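Local coordinates for protein parahox neighbor (Phaeodactylum tricornutum CCAP 1055/1, PDB 5Z5M) that probably catalyses the last two steps from 5-hydroxyisourate to (S)-allantoin, joining a hydroxyisourate hydrolase and an OHCU decarboxylase in a single chain, at residues G23-E27 with V162-A166; Y243-C249 with D267-F273; L115-Y119 with L143-V147; A179-T184 with P230-G235. All coordinates share one frame; numbering follows the deposited sequence.

Contacts 1 and 3 belong to the all-helical OHCU decarboxylase part of the chain, contacts 2 and 4 to the transthyretin-like hydroxyisourate hydrolase part. Along the sequence contact 3 is nested inside the loop that contact 1 closes; contact 4 follows and closes before contact 2 opens. The centres of contacts 1 and 3 lie 22 Å apart, and their helices 151-173 and 136-146 are consecutive. Contacts 2 and 4 touch, with Trp-245 on Ala-231 and Phe-273 on Leu-183, so the sheets of the beta domain share one core. Contacts 1 and 2 sit on opposite sides of the chain's centre, 34 Å apart between centres, as befits a two-domain fusion enzyme.

Contact 1. Residues G23-E27 with V162-A166; sequences GGIYE and VHKIA
Val-162, on helix 151-173, meets the loop 23-27 through its carbonyl oxygen: Val-162 O takes a hydrogen bond from a water, 2.9 Å away, that also donates to Ile-25 O and so bridges loop and helix. Its branched side chain only grazes the Tyr-26 ring, Val-162 CG2 being 4.5 Å from Tyr-26 CE2. His-163 follows. Its bond from CA to CB leads away from the loop, yet the imidazole swings back, and His-163 ND1 meets Tyr-26 OH at 2.7 Å in a hydrogen bond whose donor could be either group. The two rings touch rim to rim with planes 83° apart. NE2 is held by Asn-61, so both imidazole nitrogens have partners, which should fix the ring's rotation. This is loop-on-helix packing inside the all-helical OHCU decarboxylase fold, where the loop between helices 15-22 and 30-38 lies against a long helix. One helical turn beyond Val-162 comes Ala-166, whose small methyl suits so close an approach: CB lies over one face of Tyr-26, a CH-pi contact 3.8 Å from the ring centroid. The same methyl touches Ile-25 CG2 at 3.6 Å; that branch is anti to the backbone N of Ile-25, which brings it alongside the helix.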
loop_
_atom_site.group_PDB
_atom_site.type_symbol
_atom_site.label_atom_id
_atom_site.label_comp_id
_atom_site.label_asym_id
_atom_site.label_seq_id
_atom_site.Cartn_x
_atom_site.Cartn_y
_atom_site.Cartn_z
ATOM N N GLY A 23 -21.641 -36.856 -10.293
ATOM C CA GLY A 23 -20.739 -37.696 -11.069
ATOM C C GLY A 23 -19.996 -37.013 -12.210
ATOM O O GLY A 23 -19.003 -37.547 -12.717
ATOM N N GLY A 24 -20.474 -35.841 -12.616
ATOM C CA GLY A 24 -19.901 -35.125 -13.745
ATOM C C GLY A 24 -19.189 -33.837 -13.365
ATOM O O GLY A 24 -18.707 -33.105 -14.232
ATOM N N ILE A 25 -19.127 -33.560 -12.066
ATOM C CA ILE A 25 -18.415 -32.390 -11.551
ATOM C C ILE A 25 -16.980 -32.359 -12.076
ATOM O O ILE A 25 -16.509 -31.335 -12.574
ATOM C CB ILE A 25 -18.400 -32.378 -10.011
ATOM C CG1 ILE A 25 -19.818 -32.181 -9.454
ATOM C CG2 ILE A 25 -17.471 -31.293 -9.497
ATOM C CD1 ILE A 25 -20.633 -31.103 -10.165
ATOM N N TYR A 26 -16.294 -33.491 -11.959
ATOM C CA TYR A 26 -15.022 -33.692 -12.636
ATOM C C TYR A 26 -15.270 -34.577 -13.854
ATOM O O TYR A 26 -15.937 -35.613 -13.763
ATOM C CB TYR A 26 -13.980 -34.307 -11.695
ATOM C CG TYR A 26 -13.522 -33.371 -10.588
ATOM C CD1 TYR A 26 -14.192 -33.321 -9.368
ATOM C CD2 TYR A 26 -12.419 -32.542 -10.764
ATOM C CE1 TYR A 26 -13.773 -32.470 -8.357
ATOM C CE2 TYR A 26 -11.996 -31.687 -9.759
ATOM C CZ TYR A 26 -12.679 -31.653 -8.559
ATOM O OH TYR A 26 -12.260 -30.799 -7.561
ATOM N N GLU A 27 -14.741 -34.142 -14.992
ATOM C CA GLU A 27 -15.029 -34.746 -16.289
ATOM C C GLU A 27 -14.652 -36.217 -16.366
ATOM O O GLU A 27 -13.497 -36.584 -16.137
ATOM C CB GLU A 27 -14.299 -33.979 -17.395
ATOM C CG GLU A 27 -14.876 -34.176 -18.781
ATOM C CD GLU A 27 -16.101 -33.314 -19.026
ATOM O OE1 GLU A 27 -16.463 -32.518 -18.133
ATOM O OE2 GLU A 27 -16.701 -33.430 -20.116
ATOM N N VAL A 162 -8.837 -27.265 -13.303
ATOM C CA VAL A 162 -9.947 -28.216 -13.263
ATOM C C VAL A 162 -10.739 -28.089 -11.956
ATOM O O VAL A 162 -11.950 -28.283 -11.951
ATOM C CB VAL A 162 -9.494 -29.695 -13.453
ATOM C CG1 VAL A 162 -8.754 -29.864 -14.773
ATOM C CG2 VAL A 162 -8.658 -30.180 -12.292
ATOM N N HIS A 163 -10.070 -27.743 -10.861
ATOM C CA HIS A 163 -10.776 -27.528 -9.600
ATOM C C HIS A 163 -11.657 -26.299 -9.703
ATOM O O HIS A 163 -12.736 -26.255 -9.122
ATOM C CB HIS A 163 -9.806 -27.365 -8.426
ATOM C CG HIS A 163 -9.082 -28.625 -8.062
ATOM N ND1 HIS A 163 -9.724 -29.831 -7.898
ATOM C CD2 HIS A 163 -7.771 -28.858 -7.817
ATOM C CE1 HIS A 163 -8.839 -30.759 -7.575
ATOM N NE2 HIS A 163 -7.647 -30.191 -7.514
ATOM N N LYS A 164 -11.188 -25.294 -10.441
ATOM C CA LYS A 164 -11.962 -24.075 -10.619
ATOM C C LYS A 164 -13.202 -24.370 -11.454
ATOM O O LYS A 164 -14.258 -23.800 -11.223
ATOM C CB LYS A 164 -11.118 -22.986 -11.283
ATOM C CG LYS A 164 -10.085 -22.354 -10.370
ATOM C CD LYS A 164 -8.985 -21.670 -11.174
ATOM C CE LYS A 164 -9.508 -20.454 -11.916
ATOM N NZ LYS A 164 -8.410 -19.681 -12.567
ATOM N N ILE A 165 -13.058 -25.260 -12.429
ATOM C CA ILE A 165 -14.178 -25.661 -13.272
ATOM C C ILE A 165 -15.180 -26.490 -12.469
ATOM O O ILE A 165 -16.392 -26.341 -12.626
ATOM C CB ILE A 165 -13.680 -26.446 -14.505
ATOM C CG1 ILE A 165 -12.963 -25.491 -15.457
ATOM C CG2 ILE A 165 -14.836 -27.132 -15.217
ATOM C CD1 ILE A 165 -12.124 -26.171 -16.502
ATOM N N ALA A 166 -14.668 -27.331 -11.578
ATOM C CA ALA A 166 -15.515 -28.134 -10.709
ATOM C C ALA A 166 -16.375 -27.227 -9.833
ATOM O O ALA A 166 -17.566 -27.470 -9.652
ATOM C CB ALA A 166 -14.671 -29.061 -9.854
HETATM O O HOH W 1 -13.699 -30.133 -13.377
#

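Contact 2. Residues Y243-C249 with D267-F273; sequences YEWTFFC and DTIPLRF
Phe-273 lies between two aromatic neighbours of the adjacent strand. Tyr-243 CB stands over one face of its ring, a CH-pi contact 4.0 Å from the centroid, while Phe-273 CE1 lies over a face of the Trp-245 indole, 3.5 Å from Trp-245 NE1. The planes of Phe-273 and the indole's five-membered ring are 26° apart but slid, so overlap is slight. Phe-273 reaches these partners because chi1, 70°, sets CG between its backbone N and carbonyl carbon, folding the ring over the opposing strand. Tyr-243 turns its far end away, to Thr-239 O and Arg-205. Leu-271 wedges its CB in the ring planes of both Trp-245 and Phe-247, at their edges, and its CD2 touches Phe-247 CE2 at 3.6 Å. Ile-269 prolongs this apolar face, CD1 meeting Cys-249 SG.

The other face is more polar. Arg-272 grips Glu-244 side-on: Arg-272 NE, at 3.1 Å, and NH2 both donate to Glu-244 OE2, and carboxylate and guanidinium are nearly coplanar, 14° apart. Beside this salt bridge Glu-244 and Pro-270 lie side by side, pointing the same way, with Glu-244 OE1 3.8 Å from Pro-270 CB. A proline can stand here because, in a non-hydrogen-bonded pair, its missing N-H costs no bond to strand 241-248. Thr-246 and Thr-268 press their CG2 methyls together at a tight 3.5 Å.

Paired backbone hydrogen bonds join Tyr-243 with Phe-273, Trp-245 with Leu-271 and Phe-247 with Ile-269. Strands 241-248 and 268-275 are thus antiparallel neighbours in one sheet of the transthyretin-like beta sandwich, their aromatic and aliphatic face turned to the core.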
loop_
_atom_site.group_PDB
_atom_site.type_symbol
_atom_site.label_atom_id
_atom_site.label_comp_id
_atom_site.label_asym_id
_atom_site.label_seq_id
_atom_site.Cartn_x
_atom_site.Cartn_y
_atom_site.Cartn_z
ATOM N N TYR A 243 -18.542 -6.809 -9.098
ATOM C CA TYR A 243 -19.128 -5.631 -8.451
ATOM C C TYR A 243 -18.241 -4.394 -8.592
ATOM O O TYR A 243 -17.071 -4.497 -8.961
ATOM C CB TYR A 243 -19.381 -5.917 -6.964
ATOM C CG TYR A 243 -20.406 -7.003 -6.697
ATOM C CD1 TYR A 243 -20.077 -8.347 -6.842
ATOM C CD2 TYR A 243 -21.695 -6.685 -6.282
ATOM C CE1 TYR A 243 -21.010 -9.345 -6.605
ATOM C CE2 TYR A 243 -22.639 -7.680 -6.041
ATOM C CZ TYR A 243 -22.288 -9.007 -6.197
ATOM O OH TYR A 243 -23.211 -10.004 -5.959
ATOM N N GLU A 244 -18.798 -3.227 -8.279
ATOM C CA GLU A 244 -18.008 -2.004 -8.225
ATOM C C GLU A 244 -18.485 -1.076 -7.109
ATOM O O GLU A 244 -19.653 -0.683 -7.080
ATOM C CB GLU A 244 -18.062 -1.278 -9.575
ATOM C CG GLU A 244 -17.187 -0.050 -9.654
ATOM C CD GLU A 244 -17.125 0.534 -11.059
ATOM O OE1 GLU A 244 -17.531 1.705 -11.233
ATOM O OE2 GLU A 244 -16.661 -0.173 -11.982
ATOM N N TRP A 245 -17.590 -0.761 -6.171
ATOM C CA TRP A 245 -17.828 0.326 -5.230
ATOM C C TRP A 245 -17.636 1.645 -5.955
ATOM O O TRP A 245 -16.871 1.732 -6.916
ATOM C CB TRP A 245 -16.859 0.325 -4.040
ATOM C CG TRP A 245 -16.837 -0.841 -3.079
ATOM C CD1 TRP A 245 -15.811 -1.728 -2.911
ATOM C CD2 TRP A 245 -17.826 -1.185 -2.092
ATOM N NE1 TRP A 245 -16.112 -2.620 -1.913
ATOM C CE2 TRP A 245 -17.345 -2.315 -1.397
ATOM C CE3 TRP A 245 -19.082 -0.670 -1.752
ATOM C CZ2 TRP A 245 -18.070 -2.937 -0.381
ATOM C CZ3 TRP A 245 -19.802 -1.291 -0.734
ATOM C CH2 TRP A 245 -19.291 -2.411 -0.065
ATOM N N THR A 246 -18.304 2.678 -5.464
ATOM C CA THR A 246 -17.973 4.047 -5.820
ATOM C C THR A 246 -17.755 4.807 -4.521
ATOM O O THR A 246 -18.688 4.983 -3.744
ATOM C CB THR A 246 -19.080 4.727 -6.660
ATOM O OG1 THR A 246 -19.286 3.994 -7.875
ATOM C CG2 THR A 246 -18.680 6.153 -7.005
ATOM N N PHE A 247 -16.512 5.203 -4.259
ATOM C CA PHE A 247 -16.193 5.967 -3.059
ATOM C C PHE A 247 -16.149 7.454 -3.382
ATOM O O PHE A 247 -15.373 7.885 -4.237
ATOM C CB PHE A 247 -14.853 5.530 -2.468
ATOM C CG PHE A 247 -14.824 4.098 -2.017
ATOM C CD1 PHE A 247 -15.252 3.750 -0.746
ATOM C CD2 PHE A 247 -14.351 3.106 -2.857
ATOM C CE1 PHE A 247 -15.216 2.428 -0.319
ATOM C CE2 PHE A 247 -14.308 1.789 -2.442
ATOM C CZ PHE A 247 -14.748 1.446 -1.167
ATOM N N PHE A 248 -16.973 8.245 -2.704
ATOM C CA PHE A 248 -16.991 9.682 -2.969
ATOM C C PHE A 248 -16.025 10.397 -2.033
ATOM O O PHE A 248 -16.435 11.076 -1.094
ATOM C CB PHE A 248 -18.415 10.235 -2.837
ATOM C CG PHE A 248 -19.349 9.733 -3.903
ATOM C CD1 PHE A 248 -20.072 8.567 -3.717
ATOM C CD2 PHE A 248 -19.469 10.406 -5.108
ATOM C CE1 PHE A 248 -20.922 8.093 -4.703
ATOM C CE2 PHE A 248 -20.310 9.939 -6.098
ATOM C CZ PHE A 248 -21.036 8.779 -5.898
ATOM N N CYS A 249 -14.732 10.242 -2.308
ATOM C CA CYS A 249 -13.691 10.719 -1.405
ATOM C C CYS A 249 -13.505 12.225 -1.452
ATOM O O CYS A 249 -13.056 12.824 -0.477
ATOM C CB CYS A 249 -12.363 10.037 -1.718
ATOM S SG CYS A 249 -12.408 8.277 -1.422
ATOM N N ASP A 267 -10.896 12.117 -6.374
ATOM C CA ASP A 267 -12.149 12.519 -5.745
ATOM C C ASP A 267 -13.096 11.325 -5.701
ATOM O O ASP A 267 -13.304 10.735 -4.645
ATOM C CB ASP A 267 -12.789 13.725 -6.455
ATOM C CG ASP A 267 -12.822 13.585 -7.965
ATOM O OD1 ASP A 267 -12.918 12.447 -8.468
ATOM O OD2 ASP A 267 -12.765 14.628 -8.654
ATOM N N THR A 268 -13.638 10.942 -6.850
ATOM C CA THR A 268 -14.492 9.763 -6.916
ATOM C C THR A 268 -13.676 8.528 -7.315
ATOM O O THR A 268 -13.056 8.506 -8.370
ATOM C CB THR A 268 -15.641 9.977 -7.913
ATOM O OG1 THR A 268 -16.387 11.145 -7.537
ATOM C CG2 THR A 268 -16.558 8.780 -7.924
ATOM N N ILE A 269 -13.683 7.503 -6.467
ATOM C CA ILE A 269 -12.862 6.314 -6.704
ATOM C C ILE A 269 -13.707 5.077 -6.972
ATOM O O ILE A 269 -14.469 4.638 -6.100
ATOM C CB ILE A 269 -11.933 6.013 -5.509
ATOM C CG1 ILE A 269 -10.986 7.183 -5.247
ATOM C CG2 ILE A 269 -11.151 4.706 -5.738
ATOM C CD1 ILE A 269 -10.026 6.934 -4.093
ATOM N N PRO A 270 -13.587 4.513 -8.183
ATOM C CA PRO A 270 -14.214 3.220 -8.461
ATOM C C PRO A 270 -13.334 2.073 -7.961
ATOM O O PRO A 270 -12.107 2.155 -8.053
ATOM C CB PRO A 270 -14.323 3.210 -9.986
ATOM C CG PRO A 270 -13.125 3.987 -10.426
ATOM C CD PRO A 270 -12.935 5.077 -9.384
ATOM N N LEU A 271 -13.957 1.036 -7.414
ATOM C CA LEU A 271 -13.233 -0.149 -6.960
ATOM C C LEU A 271 -13.952 -1.378 -7.483
ATOM O O LEU A 271 -14.965 -1.799 -6.922
ATOM C CB LEU A 271 -13.136 -0.190 -5.429
ATOM C CG LEU A 271 -11.846 -0.740 -4.810
ATOM C CD1 LEU A 271 -10.672 0.119 -5.230
ATOM C CD2 LEU A 271 -11.936 -0.800 -3.281
ATOM N N ARG A 272 -13.420 -1.939 -8.564
ATOM C CA ARG A 272 -14.025 -3.073 -9.254
ATOM C C ARG A 272 -13.453 -4.387 -8.714
ATOM O O ARG A 272 -12.233 -4.530 -8.598
ATOM C CB ARG A 272 -13.780 -2.948 -10.762
ATOM C CG ARG A 272 -14.509 -3.949 -11.638
ATOM C CD ARG A 272 -14.320 -3.577 -13.108
ATOM N NE ARG A 272 -14.745 -2.204 -13.370
ATOM C CZ ARG A 272 -14.468 -1.528 -14.482
ATOM N NH1 ARG A 272 -13.767 -2.095 -15.447
ATOM N NH2 ARG A 272 -14.894 -0.279 -14.630
ATOM N N PHE A 273 -14.330 -5.331 -8.374
ATOM C CA PHE A 273 -13.899 -6.596 -7.778
ATOM C C PHE A 273 -14.888 -7.748 -7.988
ATOM O O PHE A 273 -16.078 -7.539 -8.248
ATOM C CB PHE A 273 -13.643 -6.410 -6.278
ATOM C CG PHE A 273 -14.893 -6.177 -5.470
ATOM C CD1 PHE A 273 -15.464 -4.917 -5.402
ATOM C CD2 PHE A 273 -15.493 -7.218 -4.785
ATOM C CE1 PHE A 273 -16.610 -4.695 -4.657
ATOM C CE2 PHE A 273 -16.642 -7.005 -4.039
ATOM C CZ PHE A 273 -17.200 -5.744 -3.974
#

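Contact 3. Residues L115-Y119 with L143-V147; sequences LNGAY and LGGRV
Leu-143 lays its two methyls across the turn of helix 106-123 formed by Leu-115 and Asn-116. Leu-143 CD2 reaches Leu-115 CB at 3.9 Å and also touches Tyr-119 CB, one turn on, while Leu-143 CD1 lies by Asn-116 CB at 4.0 Å. A forked, flexible leucine can thus touch three residues along one helix. Leu-115 in turn reaches toward helix 136-146: Leu-115 CD1 lies 3.9 Å from Gly-144 N, and its CD2 meets Val-147 CG1. The side chains of Leu-115 and Val-147 cross at about a right angle.

Val-147 spreads its two branches. CG1 takes the place between its own backbone N and carbonyl carbon, chi1 72°, which leaves Val-147 CG2 to reach Ala-118 CB at 4.1 Å; the short alanine lets the backbones approach, with the CA atoms of Tyr-119 and Val-147 5.3 Å apart.

With chi1 near -174°, the Tyr-119 ring swings away from its own N and runs out beside Arg-146, with Tyr-119 CE1 3.9 Å from Arg-146 O. The guanidinium stands at 81° to the ring, its edge toward the hydroxyl. Both polar ends share Glu-154: OE1 forms a salt bridge with Arg-146 NE and a hydrogen bond with Tyr-119 OH. Glu-154 balances the charge of the buried Arg-146, while Ile-128 O takes a hydrogen bond from NH2; the arginine would in turn probably favour the ionised carboxylate. Here the end of helix 136-146 packs on helix 106-123 through an aliphatic patch bordered by a polar cluster, a plain helix-helix contact of the all-helical OHCU decarboxylase fold.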
loop_
_atom_site.group_PDB
_atom_site.type_symbol
_atom_site.label_atom_id
_atom_site.label_comp_id
_atom_site.label_asym_id
_atom_site.label_seq_id
_atom_site.Cartn_x
_atom_site.Cartn_y
_atom_site.Cartn_z
ATOM N N LEU A 115 -0.584 -22.397 -31.105
ATOM C CA LEU A 115 -0.262 -22.458 -29.684
ATOM C C LEU A 115 -0.899 -23.666 -29.003
ATOM O O LEU A 115 -0.262 -24.337 -28.194
ATOM C CB LEU A 115 -0.714 -21.179 -28.976
ATOM C CG LEU A 115 0.041 -19.893 -29.312
ATOM C CD1 LEU A 115 -0.622 -18.699 -28.645
ATOM C CD2 LEU A 115 1.510 -19.997 -28.913
ATOM N N ASN A 116 -2.159 -23.934 -29.330
ATOM C CA ASN A 116 -2.907 -24.990 -28.663
ATOM C C ASN A 116 -2.345 -26.352 -29.041
ATOM O O ASN A 116 -2.276 -27.261 -28.213
ATOM C CB ASN A 116 -4.394 -24.893 -29.019
ATOM C CG ASN A 116 -5.255 -25.844 -28.212
ATOM O OD1 ASN A 116 -5.296 -25.767 -26.987
ATOM N ND2 ASN A 116 -5.959 -26.737 -28.899
ATOM N N GLY A 117 -1.921 -26.475 -30.295
ATOM C CA GLY A 117 -1.239 -27.670 -30.756
ATOM C C GLY A 117 0.083 -27.867 -30.036
ATOM O O GLY A 117 0.348 -28.947 -29.510
ATOM N N ALA A 118 0.900 -26.816 -29.993
ATOM C CA ALA A 118 2.188 -26.871 -29.308
ATOM C C ALA A 118 2.027 -27.264 -27.839
ATOM O O ALA A 118 2.703 -28.171 -27.355
ATOM C CB ALA A 118 2.906 -25.535 -29.419
ATOM N N TYR A 119 1.125 -26.584 -27.140
ATOM C CA TYR A 119 0.896 -26.841 -25.716
ATOM C C TYR A 119 0.658 -28.321 -25.428
ATOM O O TYR A 119 1.318 -28.908 -24.574
ATOM C CB TYR A 119 -0.295 -26.033 -25.209
ATOM C CG TYR A 119 -0.509 -26.128 -23.706
ATOM C CD1 TYR A 119 -0.033 -25.138 -22.858
ATOM C CD2 TYR A 119 -1.188 -27.205 -23.140
ATOM C CE1 TYR A 119 -0.227 -25.208 -21.492
ATOM C CE2 TYR A 119 -1.384 -27.286 -21.767
ATOM C CZ TYR A 119 -0.898 -26.286 -20.951
ATOM O OH TYR A 119 -1.089 -26.351 -19.589
ATOM N N LEU A 143 -2.650 -18.780 -23.278
ATOM C CA LEU A 143 -1.961 -19.739 -24.130
ATOM C C LEU A 143 -0.559 -19.263 -24.478
ATOM O O LEU A 143 0.397 -20.033 -24.424
ATOM C CB LEU A 143 -2.755 -19.985 -25.414
ATOM C CG LEU A 143 -3.322 -21.392 -25.621
ATOM C CD1 LEU A 143 -4.096 -21.468 -26.929
ATOM C CD2 LEU A 143 -2.210 -22.431 -25.588
ATOM N N GLY A 144 -0.444 -17.987 -24.832
ATOM C CA GLY A 144 0.835 -17.424 -25.226
ATOM C C GLY A 144 1.868 -17.502 -24.121
ATOM O O GLY A 144 3.052 -17.729 -24.376
ATOM N N GLY A 145 1.417 -17.320 -22.884
ATOM C CA GLY A 145 2.314 -17.349 -21.745
ATOM C C GLY A 145 2.629 -18.761 -21.284
ATOM O O GLY A 145 3.790 -19.123 -21.113
ATOM N N ARG A 146 1.591 -19.567 -21.096
ATOM C CA ARG A 146 1.754 -20.887 -20.498
ATOM C C ARG A 146 2.424 -21.895 -21.435
ATOM O O ARG A 146 2.909 -22.936 -20.995
ATOM C CB ARG A 146 0.392 -21.403 -20.019
ATOM C CG ARG A 146 -0.083 -20.700 -18.740
ATOM C CD ARG A 146 -1.552 -20.952 -18.423
ATOM N NE ARG A 146 -1.893 -22.370 -18.411
ATOM C CZ ARG A 146 -3.135 -22.837 -18.344
ATOM N NH1 ARG A 146 -4.159 -21.994 -18.261
ATOM N NH2 ARG A 146 -3.356 -24.145 -18.352
ATOM N N VAL A 147 2.494 -21.580 -22.722
ATOM C CA VAL A 147 3.190 -22.478 -23.637
ATOM C C VAL A 147 4.702 -22.372 -23.411
ATOM O O VAL A 147 5.461 -23.241 -23.837
ATOM C CB VAL A 147 2.832 -22.182 -25.107
ATOM C CG1 VAL A 147 3.471 -20.875 -25.560
ATOM C CG2 VAL A 147 3.250 -23.334 -26.006
#

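Contact 4. Residues A179-T184 with P230-G235; sequences AQGFLT and PALKGG
Gly-234 N donates to Gly-181 O at 2.9 Å in a nearly straight bond, 168° at the hydrogen, and Leu-183 N to Leu-232 O at 3.0 Å. Ala-231 N completes the series on Leu-183 O, with a more bent bond of 2.8 Å. These rungs tie the start of strand 182-189 to a short, weakly bonded antiparallel strand around 232-233, an edge of the transthyretin-like beta sandwich shortly after helix 151-173. At the far end Gly-235 N makes a weak bond to Ala-179 O, and Gly-234 CA also lies near that oxygen. Gly-234 has a positive phi, 88°, a conformation in which a CB would press on the preceding carbonyl, and glycine therefore fits the place.

Leu-183 and Leu-232 point the same way, side by side, into the core, Leu-183 CD2 lying 4.2 Å from Leu-232 CD1. There Leu-183 and Ala-231 also pack on Trp-245, and Leu-232 on Tyr-243.

The opposite face carries Phe-182, whose ring stacks with His-281. Thr-184 OG1 bonds to His-283 and His-281, while its CG2 methyl lies alongside Pro-230. The compact, puckered proline ring lies beside both residues: Pro-230 CG sits obliquely against the Phe-182 ring, 3.7 Å from Phe-182 CD2, and 4.0 Å from Thr-184 CG2.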
loop_
_atom_site.group_PDB
_atom_site.type_symbol
_atom_site.label_atom_id
_atom_site.label_comp_id
_atom_site.label_asym_id
_atom_site.label_seq_id
_atom_site.Cartn_x
_atom_site.Cartn_y
_atom_site.Cartn_z
ATOM N N ALA A 179 -26.975 -19.729 1.313
ATOM C CA ALA A 179 -25.607 -19.441 1.739
ATOM C C ALA A 179 -25.618 -18.249 2.686
ATOM O O ALA A 179 -26.533 -17.430 2.648
ATOM C CB ALA A 179 -24.705 -19.169 0.540
ATOM N N GLN A 180 -24.601 -18.136 3.533
ATOM C CA GLN A 180 -24.637 -17.114 4.572
ATOM C C GLN A 180 -23.413 -16.194 4.558
ATOM O O GLN A 180 -23.059 -15.609 5.576
ATOM C CB GLN A 180 -24.794 -17.786 5.941
ATOM C CG GLN A 180 -26.194 -18.346 6.162
ATOM C CD GLN A 180 -26.323 -19.176 7.428
ATOM O OE1 GLN A 180 -25.835 -20.304 7.499
ATOM N NE2 GLN A 180 -26.989 -18.620 8.434
ATOM N N GLY A 181 -22.779 -16.053 3.398
ATOM C CA GLY A 181 -21.656 -15.146 3.277
ATOM C C GLY A 181 -22.148 -13.708 3.271
ATOM O O GLY A 181 -23.350 -13.458 3.188
ATOM N N PHE A 182 -21.225 -12.759 3.363
ATOM C CA PHE A 182 -21.604 -11.350 3.337
ATOM C C PHE A 182 -20.429 -10.453 2.980
ATOM O O PHE A 182 -19.267 -10.882 2.997
ATOM C CB PHE A 182 -22.210 -10.917 4.686
ATOM C CG PHE A 182 -21.276 -11.070 5.870
ATOM C CD1 PHE A 182 -21.108 -12.303 6.487
ATOM C CD2 PHE A 182 -20.602 -9.974 6.386
ATOM C CE1 PHE A 182 -20.259 -12.448 7.576
ATOM C CE2 PHE A 182 -19.755 -10.109 7.477
ATOM C CZ PHE A 182 -19.588 -11.348 8.077
ATOM N N LEU A 183 -20.754 -9.200 2.669
ATOM C CA LEU A 183 -19.785 -8.219 2.191
ATOM C C LEU A 183 -19.753 -7.003 3.107
ATOM O O LEU A 183 -20.785 -6.383 3.367
ATOM C CB LEU A 183 -20.129 -7.787 0.763
ATOM C CG LEU A 183 -19.277 -6.701 0.099
ATOM C CD1 LEU A 183 -17.836 -7.164 -0.116
ATOM C CD2 LEU A 183 -19.901 -6.293 -1.226
ATOM N N THR A 184 -18.569 -6.683 3.616
ATOM C CA THR A 184 -18.394 -5.502 4.444
ATOM C C THR A 184 -17.344 -4.574 3.852
ATOM O O THR A 184 -16.586 -4.951 2.950
ATOM C CB THR A 184 -17.972 -5.861 5.882
ATOM O OG1 THR A 184 -16.760 -6.627 5.845
ATOM C CG2 THR A 184 -19.069 -6.655 6.590
ATOM N N PRO A 230 -23.291 -4.930 6.956
ATOM C CA PRO A 230 -22.841 -5.440 5.653
ATOM C C PRO A 230 -23.657 -4.895 4.492
ATOM O O PRO A 230 -24.865 -4.704 4.622
ATOM C CB PRO A 230 -23.031 -6.955 5.782
ATOM C CG PRO A 230 -22.962 -7.215 7.254
ATOM C CD PRO A 230 -23.599 -6.020 7.899
ATOM N N ALA A 231 -22.989 -4.637 3.372
ATOM C CA ALA A 231 -23.642 -4.127 2.176
ATOM C C ALA A 231 -24.538 -5.183 1.544
ATOM O O ALA A 231 -25.608 -4.880 1.018
ATOM C CB ALA A 231 -22.593 -3.644 1.168
ATOM N N LEU A 232 -24.076 -6.427 1.581
ATOM C CA LEU A 232 -24.821 -7.551 1.039
ATOM C C LEU A 232 -24.747 -8.699 2.034
ATOM O O LEU A 232 -23.713 -8.895 2.667
ATOM C CB LEU A 232 -24.253 -7.978 -0.315
ATOM C CG LEU A 232 -24.328 -6.931 -1.429
ATOM C CD1 LEU A 232 -23.624 -7.432 -2.678
ATOM C CD2 LEU A 232 -25.776 -6.570 -1.730
ATOM N N LYS A 233 -25.835 -9.452 2.169
ATOM C CA LYS A 233 -25.887 -10.550 3.135
ATOM C C LYS A 233 -26.739 -11.722 2.641
ATOM O O LYS A 233 -27.914 -11.554 2.309
ATOM C CB LYS A 233 -26.429 -10.041 4.479
ATOM C CG LYS A 233 -26.456 -11.086 5.583
ATOM C CD LYS A 233 -26.829 -10.473 6.929
ATOM C CE LYS A 233 -26.897 -11.534 8.022
ATOM N NZ LYS A 233 -27.121 -10.937 9.373
ATOM N N GLY A 234 -26.147 -12.910 2.584
ATOM C CA GLY A 234 -26.920 -14.109 2.313
ATOM C C GLY A 234 -27.082 -14.431 0.843
ATOM O O GLY A 234 -26.865 -13.582 -0.023
ATOM N N GLY A 235 -27.486 -15.667 0.565
ATOM C CA GLY A 235 -27.466 -16.208 -0.781
ATOM C C GLY A 235 -28.357 -15.534 -1.807
ATOM O O GLY A 235 -28.239 -15.814 -2.995
#